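Local structure of xylose isomerase domain protein TIM barrel (Planctomyces limnophilus, 3TVA) at residues A[67-72]-A[114-120]; A[108-112]-A[147-153]; A[79-85]-A[224-228]; A[124-129]-A[161-166]. The protein binds a magnesium ion in a TIM barrel of the xylose isomerase-like family and is probably an isomerase. All blocks are in the same frame, centred on the assembly; numbering follows the deposited sequence.

Contact 1: residues A[67-72]-A[114-120]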
loop_
_atom_site.group_PDB
_atom_site.type_symbol
_atom_site.label_atom_id
_atom_site.label_comp_id
_atom_site.label_asym_id
_atom_site.label_seq_id
_atom_site.Cartn_x
_atom_site.Cartn_y
_atom_site.Cartn_z
ATOM N N VAL A 67 6.736 -12.959 -0.044
ATOM C CA VAL A 67 6.138 -11.794 -0.692
ATOM C C VAL A 67 4.646 -11.761 -0.388
ATOM O O VAL A 67 3.920 -12.670 -0.762
ATOM C CB VAL A 67 6.316 -11.877 -2.224
ATOM C CG1 VAL A 67 5.714 -10.636 -2.908
ATOM C CG2 VAL A 67 7.793 -12.055 -2.577
ATOM N N THR A 68 4.228 -10.777 0.400
ATOM C CA THR A 68 2.843 -10.646 0.849
ATOM C C THR A 68 1.863 -9.898 -0.073
ATOM O O THR A 68 0.699 -10.248 -0.154
ATOM C CB THR A 68 2.787 -10.123 2.291
ATOM O OG1 THR A 68 3.366 -8.816 2.341
ATOM C CG2 THR A 68 3.584 -11.066 3.218
ATOM N N VAL A 69 2.334 -8.843 -0.728
ATOM C CA VAL A 69 1.505 -8.066 -1.640
ATOM C C VAL A 69 2.382 -7.559 -2.783
ATOM O O VAL A 69 3.539 -7.185 -2.572
ATOM C CB VAL A 69 0.856 -6.809 -0.957
ATOM C CG1 VAL A 69 -0.079 -6.103 -1.929
ATOM C CG2 VAL A 69 0.097 -7.149 0.349
ATOM N N ILE A 70 1.839 -7.553 -3.999
ATOM C CA ILE A 70 2.515 -6.900 -5.113
ATOM C C ILE A 70 1.729 -5.659 -5.551
ATOM O O ILE A 70 0.553 -5.749 -5.882
ATOM C CB ILE A 70 2.748 -7.882 -6.295
ATOM C CG1 ILE A 70 3.766 -8.951 -5.852
ATOM C CG2 ILE A 70 3.227 -7.105 -7.525
ATOM C CD1 ILE A 70 3.951 -10.109 -6.806
ATOM N N PHE A 71 2.378 -4.501 -5.540
ATOM C CA PHE A 71 1.685 -3.231 -5.750
ATOM C C PHE A 71 1.752 -2.754 -7.190
ATOM O O PHE A 71 2.799 -2.819 -7.821
ATOM C CB PHE A 71 2.268 -2.145 -4.817
ATOM C CG PHE A 71 1.363 -1.789 -3.670
ATOM C CD1 PHE A 71 1.377 -2.528 -2.502
ATOM C CD2 PHE A 71 0.476 -0.726 -3.775
ATOM C CE1 PHE A 71 0.530 -2.208 -1.448
ATOM C CE2 PHE A 71 -0.371 -0.405 -2.732
ATOM C CZ PHE A 71 -0.342 -1.148 -1.566
ATOM N N GLY A 72 0.630 -2.276 -7.712
ATOM C CA GLY A 72 0.638 -1.628 -9.009
ATOM C C GLY A 72 1.160 -0.202 -8.948
ATOM O O GLY A 72 1.078 0.466 -7.923
ATOM N N VAL A 114 4.298 -15.735 -9.240
ATOM C CA VAL A 114 5.167 -15.572 -8.081
ATOM C C VAL A 114 4.648 -16.359 -6.875
ATOM O O VAL A 114 5.434 -16.805 -6.039
ATOM C CB VAL A 114 5.340 -14.059 -7.728
ATOM C CG1 VAL A 114 5.926 -13.863 -6.345
ATOM C CG2 VAL A 114 6.229 -13.380 -8.776
ATOM N N GLY A 115 3.332 -16.549 -6.798
ATOM C CA GLY A 115 2.733 -17.240 -5.669
ATOM C C GLY A 115 2.258 -16.287 -4.580
ATOM O O GLY A 115 2.047 -16.687 -3.437
ATOM N N CYS A 116 2.090 -15.015 -4.934
ATOM C CA CYS A 116 1.642 -14.004 -3.980
ATOM C C CYS A 116 0.116 -13.835 -4.027
ATOM O O CYS A 116 -0.448 -13.575 -5.091
ATOM C CB CYS A 116 2.317 -12.671 -4.299
ATOM S SG CYS A 116 1.789 -11.320 -3.253
ATOM N N PRO A 117 -0.554 -13.997 -2.869
ATOM C CA PRO A 117 -2.017 -14.002 -2.671
ATOM C C PRO A 117 -2.707 -12.647 -2.875
ATOM O O PRO A 117 -3.942 -12.573 -2.836
ATOM C CB PRO A 117 -2.184 -14.526 -1.232
ATOM C CG PRO A 117 -0.953 -14.042 -0.539
ATOM C CD PRO A 117 0.163 -14.119 -1.585
ATOM N N ALA A 118 -1.939 -11.566 -2.974
ATOM C CA ALA A 118 -2.567 -10.256 -2.999
ATOM C C ALA A 118 -1.861 -9.245 -3.886
ATOM O O ALA A 118 -0.634 -9.248 -4.014
ATOM C CB ALA A 118 -2.691 -9.710 -1.561
ATOM N N ILE A 119 -2.655 -8.369 -4.495
ATOM C CA ILE A 119 -2.113 -7.224 -5.209
ATOM C C ILE A 119 -2.671 -5.946 -4.600
ATOM O O ILE A 119 -3.724 -5.961 -3.959
ATOM C CB ILE A 119 -2.430 -7.265 -6.727
ATOM C CG1 ILE A 119 -3.936 -7.311 -6.968
ATOM C CG2 ILE A 119 -1.711 -8.446 -7.408
ATOM C CD1 ILE A 119 -4.289 -7.517 -8.445
ATOM N N GLY A 120 -2.031 -4.817 -4.861
ATOM C CA GLY A 120 -2.497 -3.605 -4.216
ATOM C C GLY A 120 -2.353 -2.442 -5.162
ATOM O O GLY A 120 -1.591 -2.487 -6.120
#

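Contact 2: residues A[108-112]-A[147-153]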
loop_
_atom_site.group_PDB
_atom_site.type_symbol
_atom_site.label_atom_id
_atom_site.label_comp_id
_atom_site.label_asym_id
_atom_site.label_seq_id
_atom_site.Cartn_x
_atom_site.Cartn_y
_atom_site.Cartn_z
ATOM N N SER A 108 -1.586 -8.872 -11.754
ATOM C CA SER A 108 -2.269 -10.030 -11.162
ATOM C C SER A 108 -1.726 -11.360 -11.701
ATOM O O SER A 108 -1.467 -12.281 -10.925
ATOM C CB SER A 108 -3.785 -9.930 -11.393
ATOM O OG SER A 108 -4.459 -11.088 -10.920
ATOM N N ASP A 109 -1.540 -11.459 -13.022
ATOM C CA ASP A 109 -0.903 -12.635 -13.625
ATOM C C ASP A 109 0.510 -12.876 -13.051
ATOM O O ASP A 109 0.860 -13.988 -12.678
ATOM C CB ASP A 109 -0.818 -12.494 -15.163
ATOM C CG ASP A 109 -2.183 -12.431 -15.827
ATOM O OD1 ASP A 109 -3.191 -12.808 -15.184
ATOM O OD2 ASP A 109 -2.256 -11.991 -17.001
ATOM N N PHE A 110 1.311 -11.820 -12.978
ATOM C CA PHE A 110 2.661 -11.909 -12.421
ATOM C C PHE A 110 2.647 -12.375 -10.960
ATOM O O PHE A 110 3.433 -13.257 -10.566
ATOM C CB PHE A 110 3.350 -10.544 -12.540
ATOM C CG PHE A 110 4.748 -10.501 -11.968
ATOM C CD1 PHE A 110 4.968 -10.068 -10.667
ATOM C CD2 PHE A 110 5.841 -10.857 -12.747
ATOM C CE1 PHE A 110 6.253 -10.010 -10.134
ATOM C CE2 PHE A 110 7.136 -10.802 -12.222
ATOM C CZ PHE A 110 7.337 -10.382 -10.912
ATOM N N ALA A 111 1.764 -11.784 -10.152
ATOM C CA ALA A 111 1.637 -12.177 -8.743
ATOM C C ALA A 111 1.244 -13.664 -8.598
ATOM O O ALA A 111 1.714 -14.363 -7.700
ATOM C CB ALA A 111 0.608 -11.294 -8.028
ATOM N N SER A 112 0.386 -14.138 -9.493
ATOM C CA SER A 112 0.006 -15.553 -9.503
ATOM C C SER A 112 1.198 -16.488 -9.803
ATOM O O SER A 112 1.378 -17.505 -9.148
ATOM C CB SER A 112 -1.124 -15.784 -10.509
ATOM O OG SER A 112 -1.494 -17.142 -10.531
ATOM N N HIS A 147 -10.906 -10.922 -12.120
ATOM C CA HIS A 147 -9.664 -11.429 -12.685
ATOM C C HIS A 147 -8.785 -11.952 -11.553
ATOM O O HIS A 147 -8.209 -13.044 -11.637
ATOM C CB HIS A 147 -8.940 -10.318 -13.453
ATOM C CG HIS A 147 -7.714 -10.787 -14.178
ATOM N ND1 HIS A 147 -7.737 -11.184 -15.497
ATOM C CD2 HIS A 147 -6.438 -10.943 -13.763
ATOM C CE1 HIS A 147 -6.525 -11.555 -15.869
ATOM N NE2 HIS A 147 -5.718 -11.417 -14.836
ATOM N N ALA A 148 -8.698 -11.177 -10.478
ATOM C CA ALA A 148 -7.937 -11.600 -9.310
ATOM C C ALA A 148 -8.537 -12.845 -8.635
ATOM O O ALA A 148 -7.794 -13.745 -8.220
ATOM C CB ALA A 148 -7.805 -10.451 -8.304
ATOM N N ALA A 149 -9.863 -12.896 -8.520
ATOM C CA ALA A 149 -10.529 -14.069 -7.937
ATOM C C ALA A 149 -10.179 -15.329 -8.722
ATOM O O ALA A 149 -9.971 -16.394 -8.137
ATOM C CB ALA A 149 -12.058 -13.888 -7.900
ATOM N N ASN A 150 -10.117 -15.217 -10.046
ATOM C CA ASN A 150 -9.746 -16.377 -10.859
ATOM C C ASN A 150 -8.304 -16.835 -10.595
ATOM O O ASN A 150 -7.923 -17.948 -10.952
ATOM C CB ASN A 150 -10.014 -16.124 -12.346
ATOM C CG ASN A 150 -11.504 -16.062 -12.648
ATOM O OD1 ASN A 150 -12.317 -16.635 -11.916
ATOM N ND2 ASN A 150 -11.871 -15.351 -13.700
ATOM N N HIS A 151 -7.507 -15.976 -9.960
ATOM C CA HIS A 151 -6.172 -16.376 -9.492
ATOM C C HIS A 151 -6.124 -16.743 -7.999
ATOM O O HIS A 151 -5.050 -17.005 -7.472
ATOM C CB HIS A 151 -5.117 -15.295 -9.801
ATOM C CG HIS A 151 -4.723 -15.219 -11.248
ATOM N ND1 HIS A 151 -4.410 -16.336 -11.995
ATOM C CD2 HIS A 151 -4.553 -14.158 -12.074
ATOM C CE1 HIS A 151 -4.090 -15.969 -13.225
ATOM N NE2 HIS A 151 -4.174 -14.652 -13.300
ATOM N N GLY A 152 -7.261 -16.713 -7.303
ATOM C CA GLY A 152 -7.230 -16.902 -5.861
ATOM C C GLY A 152 -6.626 -15.704 -5.120
ATOM O O GLY A 152 -6.055 -15.845 -4.040
ATOM N N GLN A 153 -6.790 -14.508 -5.668
ATOM C CA GLN A 153 -6.137 -13.327 -5.093
ATOM C C GLN A 153 -7.122 -12.311 -4.559
ATOM O O GLN A 153 -8.273 -12.251 -4.989
ATOM C CB GLN A 153 -5.294 -12.592 -6.144
ATOM C CG GLN A 153 -4.090 -13.296 -6.624
ATOM C CD GLN A 153 -3.486 -12.622 -7.860
ATOM O OE1 GLN A 153 -3.975 -11.593 -8.336
ATOM N NE2 GLN A 153 -2.435 -13.217 -8.387
#

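Contact 3: residues A[79-85]-A[224-228]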
loop_
_atom_site.group_PDB
_atom_site.type_symbol
_atom_site.label_atom_id
_atom_site.label_comp_id
_atom_site.label_asym_id
_atom_site.label_seq_id
_atom_site.Cartn_x
_atom_site.Cartn_y
_atom_site.Cartn_z
ATOM N N TYR A 79 2.773 12.459 -8.296
ATOM C CA TYR A 79 2.441 12.901 -6.939
ATOM C C TYR A 79 2.896 14.342 -6.620
ATOM O O TYR A 79 2.969 14.721 -5.445
ATOM C CB TYR A 79 2.893 11.885 -5.875
ATOM C CG TYR A 79 2.120 10.570 -5.921
ATOM C CD1 TYR A 79 0.973 10.382 -5.152
ATOM C CD2 TYR A 79 2.539 9.521 -6.735
ATOM C CE1 TYR A 79 0.264 9.180 -5.191
ATOM C CE2 TYR A 79 1.837 8.317 -6.783
ATOM C CZ TYR A 79 0.706 8.154 -6.001
ATOM O OH TYR A 79 0.005 6.963 -6.047
ATOM N N ALA A 80 3.327 15.083 -7.644
ATOM C CA ALA A 80 3.959 16.397 -7.455
ATOM C C ALA A 80 3.210 17.304 -6.494
ATOM O O ALA A 80 3.817 17.980 -5.669
ATOM C CB ALA A 80 4.128 17.116 -8.800
ATOM N N ASP A 81 1.891 17.335 -6.611
ATOM C CA ASP A 81 1.088 18.039 -5.627
ATOM C C ASP A 81 -0.269 17.362 -5.545
ATOM O O ASP A 81 -0.525 16.388 -6.273
ATOM C CB ASP A 81 0.995 19.562 -5.911
ATOM C CG ASP A 81 0.411 19.891 -7.284
ATOM O OD1 ASP A 81 -0.427 19.127 -7.810
ATOM O OD2 ASP A 81 0.789 20.943 -7.843
ATOM N N ILE A 82 -1.135 17.852 -4.662
ATOM C CA ILE A 82 -2.427 17.188 -4.451
ATOM C C ILE A 82 -3.336 17.198 -5.705
ATOM O O ILE A 82 -3.828 16.143 -6.105
ATOM C CB ILE A 82 -3.104 17.613 -3.119
ATOM C CG1 ILE A 82 -2.220 17.140 -1.951
ATOM C CG2 ILE A 82 -4.532 17.014 -2.995
ATOM C CD1 ILE A 82 -2.676 17.555 -0.556
ATOM N N PRO A 83 -3.506 18.365 -6.366
ATOM C CA PRO A 83 -4.303 18.370 -7.604
ATOM C C PRO A 83 -3.740 17.489 -8.726
ATOM O O PRO A 83 -4.515 16.934 -9.499
ATOM C CB PRO A 83 -4.260 19.842 -8.045
ATOM C CG PRO A 83 -4.038 20.606 -6.775
ATOM C CD PRO A 83 -3.149 19.732 -5.936
ATOM N N THR A 84 -2.420 17.382 -8.827
ATOM C CA THR A 84 -1.808 16.593 -9.894
ATOM C C THR A 84 -2.043 15.116 -9.627
ATOM O O THR A 84 -2.228 14.316 -10.557
ATOM C CB THR A 84 -0.292 16.907 -10.013
ATOM O OG1 THR A 84 -0.141 18.280 -10.398
ATOM C CG2 THR A 84 0.402 16.027 -11.050
ATOM N N THR A 85 -2.037 14.757 -8.344
ATOM C CA THR A 85 -2.315 13.391 -7.945
ATOM C C THR A 85 -3.720 13.011 -8.399
ATOM O O THR A 85 -3.907 11.977 -9.047
ATOM C CB THR A 85 -2.195 13.211 -6.414
ATOM O OG1 THR A 85 -0.881 13.607 -5.997
ATOM C CG2 THR A 85 -2.416 11.751 -6.031
ATOM N N GLY A 224 -5.002 19.491 2.841
ATOM C CA GLY A 224 -5.721 19.170 1.620
ATOM C C GLY A 224 -5.317 20.063 0.457
ATOM O O GLY A 224 -5.840 19.942 -0.648
ATOM N N LYS A 225 -4.377 20.966 0.705
ATOM C CA LYS A 225 -3.874 21.857 -0.337
ATOM C C LYS A 225 -2.379 21.636 -0.563
ATOM O O LYS A 225 -1.951 21.331 -1.677
ATOM C CB LYS A 225 -4.234 23.314 -0.050
ATOM C CG LYS A 225 -5.740 23.548 -0.125
ATOM C CD LYS A 225 -6.102 25.015 -0.090
ATOM C CE LYS A 225 -5.713 25.615 1.233
ATOM N NZ LYS A 225 -6.188 27.016 1.401
ATOM N N SER A 226 -1.588 21.852 0.482
ATOM C CA SER A 226 -0.189 21.451 0.480
ATOM C C SER A 226 -0.019 20.066 1.110
ATOM O O SER A 226 -0.735 19.702 2.058
ATOM C CB SER A 226 0.655 22.465 1.241
ATOM O OG SER A 226 0.414 23.773 0.753
ATOM N N TRP A 227 0.915 19.288 0.571
ATOM C CA TRP A 227 1.264 18.000 1.155
ATOM C C TRP A 227 1.712 18.215 2.598
ATOM O O TRP A 227 2.332 19.229 2.908
ATOM C CB TRP A 227 2.445 17.380 0.407
ATOM C CG TRP A 227 2.152 16.745 -0.941
ATOM C CD1 TRP A 227 2.722 17.078 -2.155
ATOM C CD2 TRP A 227 1.264 15.648 -1.206
ATOM N NE1 TRP A 227 2.230 16.259 -3.147
ATOM C CE2 TRP A 227 1.333 15.378 -2.593
ATOM C CE3 TRP A 227 0.408 14.874 -0.406
ATOM C CZ2 TRP A 227 0.580 14.367 -3.195
ATOM C CZ3 TRP A 227 -0.339 13.866 -1.004
ATOM C CH2 TRP A 227 -0.245 13.621 -2.387
ATOM N N GLY A 228 1.423 17.255 3.473
ATOM C CA GLY A 228 2.146 17.172 4.730
ATOM C C GLY A 228 3.558 16.667 4.436
ATOM O O GLY A 228 3.959 16.571 3.276
HETATM O O HOH W 1 -0.242 19.896 -2.922
#

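Contact 4: residues A[124-129]-A[161-166]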
loop_
_atom_site.group_PDB
_atom_site.type_symbol
_atom_site.label_atom_id
_atom_site.label_comp_id
_atom_site.label_asym_id
_atom_site.label_seq_id
_atom_site.Cartn_x
_atom_site.Cartn_y
_atom_site.Cartn_z
ATOM N N GLY A 124 -6.859 5.993 -6.961
ATOM C CA GLY A 124 -7.017 7.384 -7.376
ATOM C C GLY A 124 -8.114 8.081 -6.601
ATOM O O GLY A 124 -8.646 7.515 -5.637
ATOM N N PHE A 125 -8.504 9.283 -7.022
ATOM C CA PHE A 125 -9.419 10.057 -6.187
ATOM C C PHE A 125 -10.841 9.671 -6.559
ATOM O O PHE A 125 -11.366 10.093 -7.582
ATOM C CB PHE A 125 -9.212 11.562 -6.422
ATOM C CG PHE A 125 -8.077 12.162 -5.619
ATOM C CD1 PHE A 125 -8.262 13.342 -4.906
ATOM C CD2 PHE A 125 -6.829 11.547 -5.576
ATOM C CE1 PHE A 125 -7.222 13.901 -4.174
ATOM C CE2 PHE A 125 -5.796 12.090 -4.836
ATOM C CZ PHE A 125 -5.989 13.271 -4.138
ATOM N N VAL A 126 -11.473 8.909 -5.670
ATOM C CA VAL A 126 -12.783 8.313 -5.917
ATOM C C VAL A 126 -13.829 9.426 -5.978
ATOM O O VAL A 126 -13.946 10.216 -5.046
ATOM C CB VAL A 126 -13.166 7.290 -4.813
ATOM C CG1 VAL A 126 -14.625 6.810 -4.985
ATOM C CG2 VAL A 126 -12.197 6.117 -4.811
ATOM N N PRO A 127 -14.562 9.507 -7.094
ATOM C CA PRO A 127 -15.605 10.520 -7.327
ATOM C C PRO A 127 -16.753 10.392 -6.326
ATOM O O PRO A 127 -16.927 9.322 -5.742
ATOM C CB PRO A 127 -16.136 10.163 -8.719
ATOM C CG PRO A 127 -15.103 9.300 -9.335
ATOM C CD PRO A 127 -14.434 8.574 -8.222
ATOM N N GLU A 128 -17.514 11.467 -6.139
ATOM C CA GLU A 128 -18.753 11.426 -5.368
ATOM C C GLU A 128 -19.659 10.366 -5.970
ATOM O O GLU A 128 -19.685 10.199 -7.187
ATOM C CB GLU A 128 -19.466 12.775 -5.432
ATOM C CG GLU A 128 -18.928 13.849 -4.503
ATOM C CD GLU A 128 -19.729 15.152 -4.601
ATOM O OE1 GLU A 128 -20.953 15.089 -4.872
ATOM O OE2 GLU A 128 -19.133 16.240 -4.416
ATOM N N SER A 129 -20.392 9.647 -5.124
ATOM C CA SER A 129 -21.259 8.559 -5.581
ATOM C C SER A 129 -22.390 9.028 -6.499
ATOM O O SER A 129 -22.929 8.246 -7.281
ATOM C CB SER A 129 -21.841 7.814 -4.386
ATOM O OG SER A 129 -22.465 8.721 -3.494
ATOM N N GLN A 161 -7.029 9.741 -0.616
ATOM C CA GLN A 161 -7.523 11.030 -0.146
ATOM C C GLN A 161 -8.961 10.952 0.380
ATOM O O GLN A 161 -9.441 11.888 1.026
ATOM C CB GLN A 161 -7.433 12.065 -1.266
ATOM C CG GLN A 161 -7.592 13.519 -0.820
ATOM C CD GLN A 161 -8.994 14.069 -1.074
ATOM O OE1 GLN A 161 -9.901 13.345 -1.503
ATOM N NE2 GLN A 161 -9.171 15.362 -0.809
ATOM N N GLU A 162 -9.639 9.838 0.125
ATOM C CA GLU A 162 -11.026 9.701 0.560
ATOM C C GLU A 162 -11.104 9.715 2.072
ATOM O O GLU A 162 -10.250 9.160 2.762
ATOM C CB GLU A 162 -11.658 8.383 0.080
ATOM C CG GLU A 162 -11.719 8.233 -1.404
ATOM C CD GLU A 162 -10.344 8.045 -1.997
ATOM O OE1 GLU A 162 -10.001 8.792 -2.943
ATOM O OE2 GLU A 162 -9.605 7.173 -1.478
ATOM N N SER A 163 -12.166 10.310 2.579
ATOM C CA SER A 163 -12.518 10.131 3.975
ATOM C C SER A 163 -12.854 8.646 4.188
ATOM O O SER A 163 -13.176 7.928 3.235
ATOM C CB SER A 163 -13.737 10.978 4.286
ATOM O OG SER A 163 -14.868 10.400 3.667
ATOM N N ALA A 164 -12.744 8.170 5.425
ATOM C CA ALA A 164 -13.079 6.776 5.723
ATOM C C ALA A 164 -14.526 6.452 5.325
ATOM O O ALA A 164 -14.805 5.369 4.826
ATOM C CB ALA A 164 -12.834 6.458 7.216
ATOM N N ASP A 165 -15.440 7.398 5.531
ATOM C CA ASP A 165 -16.840 7.189 5.166
ATOM C C ASP A 165 -17.036 6.939 3.650
ATOM O O ASP A 165 -17.784 6.037 3.256
ATOM C CB ASP A 165 -17.704 8.377 5.622
ATOM C CG ASP A 165 -17.917 8.413 7.148
ATOM O OD1 ASP A 165 -17.757 7.370 7.825
ATOM O OD2 ASP A 165 -18.253 9.495 7.671
ATOM N N HIS A 166 -16.356 7.736 2.823
ATOM C CA HIS A 166 -16.451 7.650 1.359
ATOM C C HIS A 166 -15.865 6.319 0.891
ATOM O O HIS A 166 -16.428 5.643 0.034
ATOM C CB HIS A 166 -15.685 8.830 0.733
ATOM C CG HIS A 166 -15.950 9.054 -0.730
ATOM N ND1 HIS A 166 -17.044 8.536 -1.392
ATOM C CD2 HIS A 166 -15.258 9.766 -1.653
ATOM C CE1 HIS A 166 -17.009 8.915 -2.660
ATOM N NE2 HIS A 166 -15.933 9.655 -2.844
HETATM O O HOH W 2 -8.099 6.017 -3.298
#

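Contact 1: residues A[67-72]-A[114-120]
Ile70 and Phe71 pair in parallel with Ile119 and Gly120, making this a contact between neighbouring strands of the buried barrel wall. Three backbone hydrogen bonds join them. Ile70 N donates to Ala118 O at 3.0 Å, and Gly120 N returns a bond to Ile70 O at 2.9 Å, approaching from above that carbonyl's plane. The third, Gly72 N to Gly120 O, is the shortest at 2.7 Å and nearly straight (172°). The short strand segments diverge by 39°, and towards Val67 and Cys116 side-chain contact replaces the ladder.

Chain order makes the pair a beta-alpha-beta crossover of the TIM barrel, with helices 82-88 and 97-114 between them in the chain, the latter packed on the sheet; strands 37-41 and 154-158 continue the wall. Ile70 and Ile119 face helix 97-114, where branched aliphatic chains suit packing against Ala111 and Met104. The chi1 of Ile70 (-67°) sets CG1 opposite the carbonyl carbon and lets Ile70 CD1 reach Cys116 CB at 3.9 Å and Val114 CG1 at 4.3 Å. Gly115, with positive phi, is the C-prime residue of the Schellman motif ending that helix, a place made for glycine, after which Cys116 turns back to the strand.

Phe71 points to the other face of the sheet, its side chain close to those of the magnesium ligands Glu158 and His211. Its ring lies flat over Gly120, whose CA sits 4.0 Å from the ring centroid in a CH-pi contact; glycine suits the spot because any CB would run into the ring.

Contact 2: residues A[108-112]-A[147-153]
The chi1 of Ser108 (176°) swings OG away from its own backbone N and over to Gln153, while that of Asp109 (-63°) sets the carboxylate beside its backbone N, where OD1 meets both His147 and His151. Gln153, extended beyond CG, brings its amide to Ser108 and uses both ends: Gln153 OE1 accepts from Ser108 OG at 2.7 Å, and NE2 donates to Ser108 O at 2.9 Å, with that oxygen close to the amide plane. Ser108 O also takes the helical bond from Ser112 N, so two donors grip one carbonyl. Glutamine suits this buried place, since a donor and an acceptor are both answered.

Another shared acceptor is the aspartate. His147 NE2 reaches Asp109 OD1 at 2.9 Å from above the carboxylate plane, whereas His151 NE2 comes to the same OD1 on the anti side at 2.8 Å, its ring nearly perpendicular to the carboxylate (87°). These bonds would restrain the two rings and the carboxylate, and the negative charge would tend to favour protonated imidazoles. Ser112 CB packs over one face of the His151 ring, 3.8 Å from its centroid.

Gly152, at positive phi, closes a Schellman motif: Gln153 N bonds back to Ala148 O and Gly152 N to Ala149 O. The whole is a polar seam between successive helices, 97-114 and 132-149, in the outer layer of a TIM barrel.

Contact 3: residues A[79-85]-A[224-228]
Apolar contact dominates between Ile82 and Trp227. The chi1 of Ile82 (-64°) sets CG1 opposite its carbonyl carbon and over the indole, where Ile82 CG1 stands 3.7 Å from the centroid of the six-membered ring of Trp227 in a CH-pi contact, while Ile82 CD1 reaches on to Gly224 C at 3.8 Å. An isoleucine chain is long enough to meet both ring and backbone.

At the indole's edge, Trp227 NE1 makes a weak hydrogen bond to Tyr79 O (2.9 Å, 129° at the hydrogen). Thr85 OG1, held by Asp81 O, lies against the ring edge, 3.3 Å from Trp227 CZ2. Leucine in place of Trp227 would probably leave Tyr79 O without this donor and strip Ile82 of its flat cover.

One water bridges the backbones, accepting from Ile82 N and donating to Lys225 O. Beside it, Asp81 is the N-cap of helix 82-88, its OD1 taking both the N-H and the hydroxyl of Thr84; a short carboxylate suits that post.

Both segments belong to excursions that follow barrel strands, 66-71 and 207-216. They meet at the C-terminal, active-site end of the TIM barrel, and the Tyr79 side chain is about 9 Å from the magnesium ion.

Contact 4: residues A[124-129]-A[161-166]
Val126 and Glu162 lie across each other at about a right angle, Glu162 CG against Val126 CB at 3.8 Å. Bent at chi2 (70°), the Glu162 chain folds back so that its carboxylate faces the backbone of the other loop. There Glu162 OE1 takes the N-H of Val126 N at 3.1 Å, an almost straight bond (168°) that reaches the oxygen from above the carboxylate plane. A water lies 2.6 Å from Glu162 OE2 and 2.8 Å from Gly124 O. Glutamate suits this buried spot because its methylenes pack on valine while its oxygens serve polar neighbours. If alanine replaced Glu162, the Val126 N-H would probably lose its acceptor and the loop 124-129 a tie to its neighbour.

The two segments follow adjacent parallel strands, 118-121 and 154-158, and are thus beta-to-alpha connections at the C-terminal end of the TIM barrel; Glu158, a magnesium ligand, lies just before the second. Ser163 is the N-cap of helix 164-174, its OG accepting from His166 N.

His166 turns its edge toward loop 124-129. In one of its two modelled conformers, and so with some doubt, His166 NE2 donates to Val126 O at 3.0 Å from well above the carbonyl plane. Phe125 is also modelled twice; in one conformer its ring lies over Gln161 CB, 3.7 Å from the centroid, an overlap that is likewise uncertain.

How the contacts relate
Contacts 1 and 2 are close neighbours, their centres 9 Å apart. Cys116 N probably bonds to Ala111 O (2.9 Å), and Ile70 and Ile119 pack on Ala111, so the strand pair and the helix pair share helix 97-114. Contact 3 lies across the chain's centre from contacts 1 and 2 and touches contact 4, their centres 15 Å apart and Thr85 beside Phe125. Segment 114-120 of contact 1 leads almost directly into 124-129 of contact 4. The magnesium ion, held by Glu158, Asp184, His211 and Glu259, is about 6 Å from the side chain of Phe71, 9 Å from that of Tyr79 and 12 Å from that of Glu162; contact 2 lies away from it.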